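Local coordinates for protein coenzyme A transferase (Yersinia pestis, PDB 3QLI) that binds coenzyme A and probably moves it from an acyl-CoA onto a carboxylate such as acetate, at residues Ile412-Leu421 and Arg432-Arg442. Residues are numbered along the deposited sequence; the frame is centred on the assembly and turned at random.
Sequences IVTEFGAVNL and RIIELAHPDFR
L436 lies against the hairpin formed by strands 411-414 and 417-420, and its two methyls divide the work. CD1 sits 3.7 Å from I412 CD1 and equally close to V419 CG2, whereas CD2 rests on backbone, 3.5 Å from G417 C. I412 can reach both L436 and I433 because its CG1 stands between the backbone N and the carbonyl carbon (chi1 54°); its CD1 then meets I433 CG1 with the side chains crossing at about a right angle. The direct hydrogen bond across the contact is T414 OG1 to L436 O, 2.8 Å, in the carbonyl plane on a lone pair (C=O...O angle 128°). The same hydroxyl accepts from F416 N in an ST turn. F416, inside the type I turn T414-G417, carries the contact on to H438 and P439: its edge points at the face of H438 in an offset edge-to-face pair, planes at 78°, and its CZ meets P439 CD at 3.6 Å. Over one F416 face, offset toward the rim, lies R442 NH2; the cation-pi attraction is at most weak, with R442 CZ 5.5 Å from the ring centroid. Two bonds to A437 O and a salt bridge to E435 hold the guanidinium. A water joins F416 O to E435 O. The chemistry thus implies an apolar seam joining the hairpin, whose strand 417-420 is outermost in this chain's mixed sheet, to the end of helix 426-434 and the link that follows it to helix 439-451, with the buried T414 hydroxyl using both its donor and its acceptor role.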
ATOM      1  N   ILE A 412      -7.434 -12.620  -9.969  1.00 13.17           N
ATOM      2  CA  ILE A 412      -6.665 -12.569 -11.207  1.00 12.76           C
ATOM      3  C   ILE A 412      -7.452 -13.301 -12.283  1.00 13.82           C
ATOM      4  O   ILE A 412      -8.231 -14.198 -11.973  1.00 13.04           O
ATOM      5  CB  ILE A 412      -5.286 -13.206 -11.060  1.00 12.77           C
ATOM      6  CG1 ILE A 412      -5.398 -14.631 -10.508  1.00 14.29           C
ATOM      7  CG2 ILE A 412      -4.391 -12.312 -10.171  1.00 13.29           C
ATOM      8  CD1 ILE A 412      -4.079 -15.418 -10.566  1.00 14.47           C
ATOM      9  N   VAL A 413      -7.254 -12.901 -13.534  1.00 13.45           N
ATOM     10  CA  VAL A 413      -8.002 -13.472 -14.655  1.00 13.93           C
ATOM     11  C   VAL A 413      -7.101 -13.639 -15.863  1.00 14.90           C
ATOM     12  O   VAL A 413      -6.323 -12.744 -16.184  1.00 13.06           O
ATOM     13  CB  VAL A 413      -9.169 -12.564 -15.069  1.00 16.48           C
ATOM     14  CG1 VAL A 413      -9.773 -13.030 -16.421  1.00 17.15           C
ATOM     15  CG2 VAL A 413     -10.230 -12.522 -13.958  1.00 15.16           C
ATOM     16  N   THR A 414      -7.197 -14.801 -16.517  1.00 15.41           N
ATOM     17  CA  THR A 414      -6.611 -15.003 -17.840  1.00 13.38           C
ATOM     18  C   THR A 414      -7.728 -15.578 -18.719  1.00 13.70           C
ATOM     19  O   THR A 414      -8.864 -15.710 -18.269  1.00 14.31           O
ATOM     20  CB  THR A 414      -5.412 -16.001 -17.830  1.00 13.57           C
ATOM     21  OG1 THR A 414      -5.896 -17.332 -17.595  1.00 14.20           O
ATOM     22  CG2 THR A 414      -4.353 -15.640 -16.761  1.00 12.54           C
ATOM     23  N   GLU A 415      -7.411 -15.928 -19.959  1.00 14.11           N
ATOM     24  CA  GLU A 415      -8.414 -16.528 -20.837  1.00 14.87           C
ATOM     25  C   GLU A 415      -8.897 -17.895 -20.316  1.00 15.47           C
ATOM     26  O   GLU A 415      -9.924 -18.422 -20.767  1.00 15.26           O
ATOM     27  CB  GLU A 415      -7.904 -16.617 -22.286  1.00 17.43           C
ATOM     28  CG  GLU A 415      -6.808 -17.655 -22.553  1.00 15.93           C
ATOM     29  CD  GLU A 415      -5.394 -17.107 -22.393  1.00 18.01           C
ATOM     30  OE1 GLU A 415      -5.190 -16.125 -21.642  1.00 16.84           O
ATOM     31  OE2 GLU A 415      -4.470 -17.658 -23.029  1.00 18.09           O
ATOM     32  N   PHE A 416      -8.192 -18.450 -19.336  1.00 13.16           N
ATOM     33  CA  PHE A 416      -8.599 -19.746 -18.751  1.00 15.84           C
ATOM     34  C   PHE A 416      -9.405 -19.683 -17.445  1.00 18.92           C
ATOM     35  O   PHE A 416      -9.749 -20.714 -16.865  1.00 15.97           O
ATOM     36  CB  PHE A 416      -7.383 -20.662 -18.597  1.00 18.43           C
ATOM     37  CG  PHE A 416      -6.692 -20.943 -19.903  1.00 17.40           C
ATOM     38  CD1 PHE A 416      -7.323 -21.689 -20.887  1.00 18.55           C
ATOM     39  CD2 PHE A 416      -5.441 -20.421 -20.164  1.00 14.88           C
ATOM     40  CE1 PHE A 416      -6.697 -21.940 -22.105  1.00 18.59           C
ATOM     41  CE2 PHE A 416      -4.803 -20.669 -21.372  1.00 18.10           C
ATOM     42  CZ  PHE A 416      -5.432 -21.422 -22.347  1.00 19.39           C
ATOM     43  N   GLY A 417      -9.737 -18.482 -16.984  1.00 14.91           N
ATOM     44  CA  GLY A 417     -10.640 -18.385 -15.848  1.00 13.87           C
ATOM     45  C   GLY A 417     -10.187 -17.349 -14.840  1.00 15.66           C
ATOM     46  O   GLY A 417      -9.406 -16.478 -15.181  1.00 14.14           O
ATOM     47  N   ALA A 418     -10.662 -17.474 -13.604  1.00 14.05           N
ATOM     48  CA  ALA A 418     -10.421 -16.472 -12.571  1.00 14.15           C
ATOM     49  C   ALA A 418     -10.093 -17.144 -11.241  1.00 16.01           C
ATOM     50  O   ALA A 418     -10.584 -18.233 -10.947  1.00 14.27           O
ATOM     51  CB  ALA A 418     -11.650 -15.590 -12.409  1.00 14.86           C
ATOM     52  N   VAL A 419      -9.273 -16.489 -10.429  1.00 13.65           N
ATOM     53  CA  VAL A 419      -8.976 -17.015  -9.098  1.00 14.78           C
ATOM     54  C   VAL A 419      -8.989 -15.867  -8.101  1.00 14.90           C
ATOM     55  O   VAL A 419      -8.389 -14.832  -8.353  1.00 14.51           O
ATOM     56  CB  VAL A 419      -7.591 -17.698  -9.056  1.00 18.33           C
ATOM     57  CG1 VAL A 419      -7.243 -18.144  -7.619  1.00 17.94           C
ATOM     58  CG2 VAL A 419      -7.555 -18.888 -10.011  1.00 17.96           C
ATOM     59  N   ASN A 420      -9.668 -16.072  -6.979  1.00 15.57           N
ATOM     60  CA  ASN A 420      -9.624 -15.155  -5.844  1.00 16.12           C
ATOM     61  C   ASN A 420      -8.547 -15.648  -4.877  1.00 16.75           C
ATOM     62  O   ASN A 420      -8.678 -16.727  -4.292  1.00 16.77           O
ATOM     63  CB  ASN A 420     -10.999 -15.126  -5.168  1.00 17.93           C
ATOM     64  CG  ASN A 420     -11.031 -14.282  -3.899  1.00 19.07           C
ATOM     65  OD1 ASN A 420     -10.026 -13.705  -3.472  1.00 19.34           O
ATOM     66  ND2 ASN A 420     -12.203 -14.219  -3.285  1.00 20.44           N
ATOM     67  N   LEU A 421      -7.470 -14.881  -4.743  1.00 14.22           N
ATOM     68  CA  LEU A 421      -6.305 -15.309  -3.964  1.00 15.74           C
ATOM     69  C   LEU A 421      -6.407 -15.070  -2.445  1.00 15.37           C
ATOM     70  O   LEU A 421      -5.611 -15.612  -1.676  1.00 17.09           O
ATOM     71  CB  LEU A 421      -5.042 -14.629  -4.508  1.00 16.64           C
ATOM     72  CG  LEU A 421      -4.700 -14.859  -5.983  1.00 16.82           C
ATOM     73  CD1 LEU A 421      -3.518 -14.009  -6.383  1.00 18.13           C
ATOM     74  CD2 LEU A 421      -4.386 -16.331  -6.205  1.00 17.11           C
ATOM     75  N   ARG A 432      -3.660 -23.059  -7.776  1.00 16.16           N
ATOM     76  CA  ARG A 432      -4.774 -22.453  -8.505  1.00 15.12           C
ATOM     77  C   ARG A 432      -4.304 -21.534  -9.618  1.00 15.80           C
ATOM     78  O   ARG A 432      -4.922 -21.463 -10.682  1.00 14.84           O
ATOM     79  CB  ARG A 432      -5.744 -21.741  -7.548  1.00 17.79           C
ATOM     80  CG  ARG A 432      -6.418 -22.708  -6.616  1.00 15.89           C
ATOM     81  CD  ARG A 432      -7.387 -22.073  -5.663  1.00 20.99           C
ATOM     82  NE  ARG A 432      -8.014 -23.113  -4.856  1.00 26.18           N
ATOM     83  CZ  ARG A 432      -8.990 -22.913  -3.976  1.00 29.97           C
ATOM     84  NH1 ARG A 432      -9.486 -21.689  -3.772  1.00 24.07           N
ATOM     85  NH2 ARG A 432      -9.477 -23.951  -3.307  1.00 27.85           N
ATOM     86  N   ILE A 433      -3.187 -20.849  -9.387  1.00 12.64           N
ATOM     87  CA  ILE A 433      -2.624 -19.974 -10.394  1.00 13.52           C
ATOM     88  C   ILE A 433      -2.101 -20.736 -11.611  1.00 14.85           C
ATOM     89  O   ILE A 433      -2.263 -20.298 -12.740  1.00 13.29           O
ATOM     90  CB  ILE A 433      -1.494 -19.107  -9.802  1.00 16.53           C
ATOM     91  CG1 ILE A 433      -2.084 -18.088  -8.817  1.00 12.75           C
ATOM     92  CG2 ILE A 433      -0.728 -18.419 -10.912  1.00 14.97           C
ATOM     93  CD1 ILE A 433      -1.031 -17.360  -7.968  1.00 15.95           C
ATOM     94  N   ILE A 434      -1.467 -21.877 -11.377  1.00 16.09           N
ATOM     95  CA  ILE A 434      -0.996 -22.705 -12.482  1.00 16.82           C
ATOM     96  C   ILE A 434      -2.137 -23.067 -13.432  1.00 16.50           C
ATOM     97  O   ILE A 434      -1.945 -23.166 -14.644  1.00 16.97           O
ATOM     98  CB  ILE A 434      -0.290 -23.977 -11.951  1.00 17.80           C
ATOM     99  CG1 ILE A 434       1.093 -23.601 -11.398  1.00 17.04           C
ATOM    100  CG2 ILE A 434      -0.132 -25.007 -13.051  1.00 20.02           C
ATOM    101  CD1 ILE A 434       1.743 -24.693 -10.534  1.00 18.94           C
ATOM    102  N   GLU A 435      -3.333 -23.259 -12.889  1.00 15.77           N
ATOM    103  CA  GLU A 435      -4.464 -23.629 -13.736  1.00 15.18           C
ATOM    104  C   GLU A 435      -4.950 -22.480 -14.625  1.00 16.55           C
ATOM    105  O   GLU A 435      -5.760 -22.700 -15.535  1.00 17.59           O
ATOM    106  CB  GLU A 435      -5.609 -24.255 -12.923  1.00 15.55           C
ATOM    107  CG  GLU A 435      -5.222 -25.573 -12.241  1.00 14.57           C
ATOM    108  CD  GLU A 435      -4.503 -26.539 -13.197  1.00 21.54           C
ATOM    109  OE1 GLU A 435      -5.152 -26.993 -14.155  1.00 20.52           O
ATOM    110  OE2 GLU A 435      -3.295 -26.833 -13.004  1.00 18.95           O
ATOM    111  N   LEU A 436      -4.446 -21.264 -14.384  1.00 15.35           N
ATOM    112  CA  LEU A 436      -4.748 -20.134 -15.278  1.00 13.81           C
ATOM    113  C   LEU A 436      -3.687 -19.961 -16.356  1.00 14.81           C
ATOM    114  O   LEU A 436      -3.840 -19.146 -17.263  1.00 14.87           O
ATOM    115  CB  LEU A 436      -4.867 -18.815 -14.497  1.00 14.80           C
ATOM    116  CG  LEU A 436      -6.018 -18.687 -13.502  1.00 16.06           C
ATOM    117  CD1 LEU A 436      -6.165 -17.238 -13.031  1.00 13.89           C
ATOM    118  CD2 LEU A 436      -7.329 -19.186 -14.093  1.00 15.47           C
ATOM    119  N   ALA A 437      -2.582 -20.694 -16.231  1.00 14.26           N
ATOM    120  CA  ALA A 437      -1.516 -20.621 -17.230  1.00 15.12           C
ATOM    121  C   ALA A 437      -1.923 -21.419 -18.467  1.00 15.93           C
ATOM    122  O   ALA A 437      -2.807 -22.274 -18.391  1.00 16.21           O
ATOM    123  CB  ALA A 437      -0.211 -21.174 -16.653  1.00 15.95           C
ATOM    124  N   HIS A 438      -1.297 -21.144 -19.605  1.00 14.61           N
ATOM    125  CA  HIS A 438      -1.551 -21.951 -20.798  1.00 17.90           C
ATOM    126  C   HIS A 438      -1.153 -23.414 -20.531  1.00 17.07           C
ATOM    127  O   HIS A 438      -0.141 -23.696 -19.874  1.00 16.80           O
ATOM    128  CB  HIS A 438      -0.810 -21.397 -22.025  1.00 17.73           C
ATOM    129  CG  HIS A 438      -1.239 -22.022 -23.319  1.00 18.46           C
ATOM    130  ND1 HIS A 438      -0.819 -23.276 -23.715  1.00 18.40           N
ATOM    131  CD2 HIS A 438      -2.087 -21.585 -24.285  1.00 19.43           C
ATOM    132  CE1 HIS A 438      -1.377 -23.577 -24.877  1.00 24.04           C
ATOM    133  NE2 HIS A 438      -2.156 -22.572 -25.243  1.00 21.31           N
ATOM    134  N   PRO A 439      -1.952 -24.362 -21.027  1.00 17.72           N
ATOM    135  CA  PRO A 439      -1.577 -25.771 -20.825  1.00 18.58           C
ATOM    136  C   PRO A 439      -0.109 -26.094 -21.160  1.00 19.59           C
ATOM    137  O   PRO A 439       0.512 -26.895 -20.449  1.00 21.24           O
ATOM    138  CB  PRO A 439      -2.532 -26.518 -21.754  1.00 23.60           C
ATOM    139  CG  PRO A 439      -3.790 -25.658 -21.724  1.00 22.39           C
ATOM    140  CD  PRO A 439      -3.276 -24.218 -21.668  1.00 17.98           C
ATOM    141  N   ASP A 440       0.452 -25.464 -22.189  1.00 18.78           N
ATOM    142  CA  ASP A 440       1.842 -25.747 -22.563  1.00 22.60           C
ATOM    143  C   ASP A 440       2.856 -25.498 -21.438  1.00 23.24           C
ATOM    144  O   ASP A 440       3.963 -26.042 -21.465  1.00 20.87           O
ATOM    145  CB  ASP A 440       2.255 -24.928 -23.791  1.00 24.94           C
ATOM    146  CG  ASP A 440       1.505 -25.333 -25.049  1.00 27.19           C
ATOM    147  OD1 ASP A 440       0.811 -26.375 -25.025  1.00 27.07           O
ATOM    148  OD2 ASP A 440       1.619 -24.604 -26.059  1.00 30.94           O
ATOM    149  N   PHE A 441       2.489 -24.674 -20.457  1.00 17.29           N
ATOM    150  CA  PHE A 441       3.440 -24.272 -19.420  1.00 16.53           C
ATOM    151  C   PHE A 441       3.125 -24.804 -18.023  1.00 19.03           C
ATOM    152  O   PHE A 441       3.890 -24.575 -17.088  1.00 18.86           O
ATOM    153  CB  PHE A 441       3.557 -22.743 -19.352  1.00 18.98           C
ATOM    154  CG  PHE A 441       4.076 -22.119 -20.610  1.00 18.60           C
ATOM    155  CD1 PHE A 441       5.430 -22.174 -20.918  1.00 24.11           C
ATOM    156  CD2 PHE A 441       3.217 -21.457 -21.480  1.00 18.80           C
ATOM    157  CE1 PHE A 441       5.921 -21.588 -22.079  1.00 24.35           C
ATOM    158  CE2 PHE A 441       3.696 -20.876 -22.645  1.00 22.33           C
ATOM    159  CZ  PHE A 441       5.056 -20.938 -22.945  1.00 24.22           C
ATOM    160  N   ARG A 442       2.017 -25.518 -17.867  1.00 18.53           N
ATOM    161  CA  ARG A 442       1.600 -25.912 -16.527  1.00 16.81           C
ATOM    162  C   ARG A 442       2.555 -26.882 -15.839  1.00 21.22           C
ATOM    163  O   ARG A 442       2.785 -26.778 -14.629  1.00 18.40           O
ATOM    164  CB  ARG A 442       0.164 -26.439 -16.527  1.00 16.41           C
ATOM    165  CG  ARG A 442      -0.839 -25.346 -16.890  1.00 16.26           C
ATOM    166  CD  ARG A 442      -2.289 -25.756 -16.646  1.00 17.40           C
ATOM    167  NE  ARG A 442      -3.195 -24.839 -17.343  1.00 15.70           N
ATOM    168  CZ  ARG A 442      -4.491 -25.062 -17.539  1.00 13.73           C
ATOM    169  NH1 ARG A 442      -5.059 -26.177 -17.078  1.00 13.92           N
ATOM    170  NH2 ARG A 442      -5.214 -24.171 -18.215  1.00 13.08           N
TER
HETATM  171  O   HOH W   1      -8.501 -22.853 -15.916  1.00 16.87           O
HETATM  172  O   HOH W   2     -10.105 -19.126  -4.984  1.00 26.80           O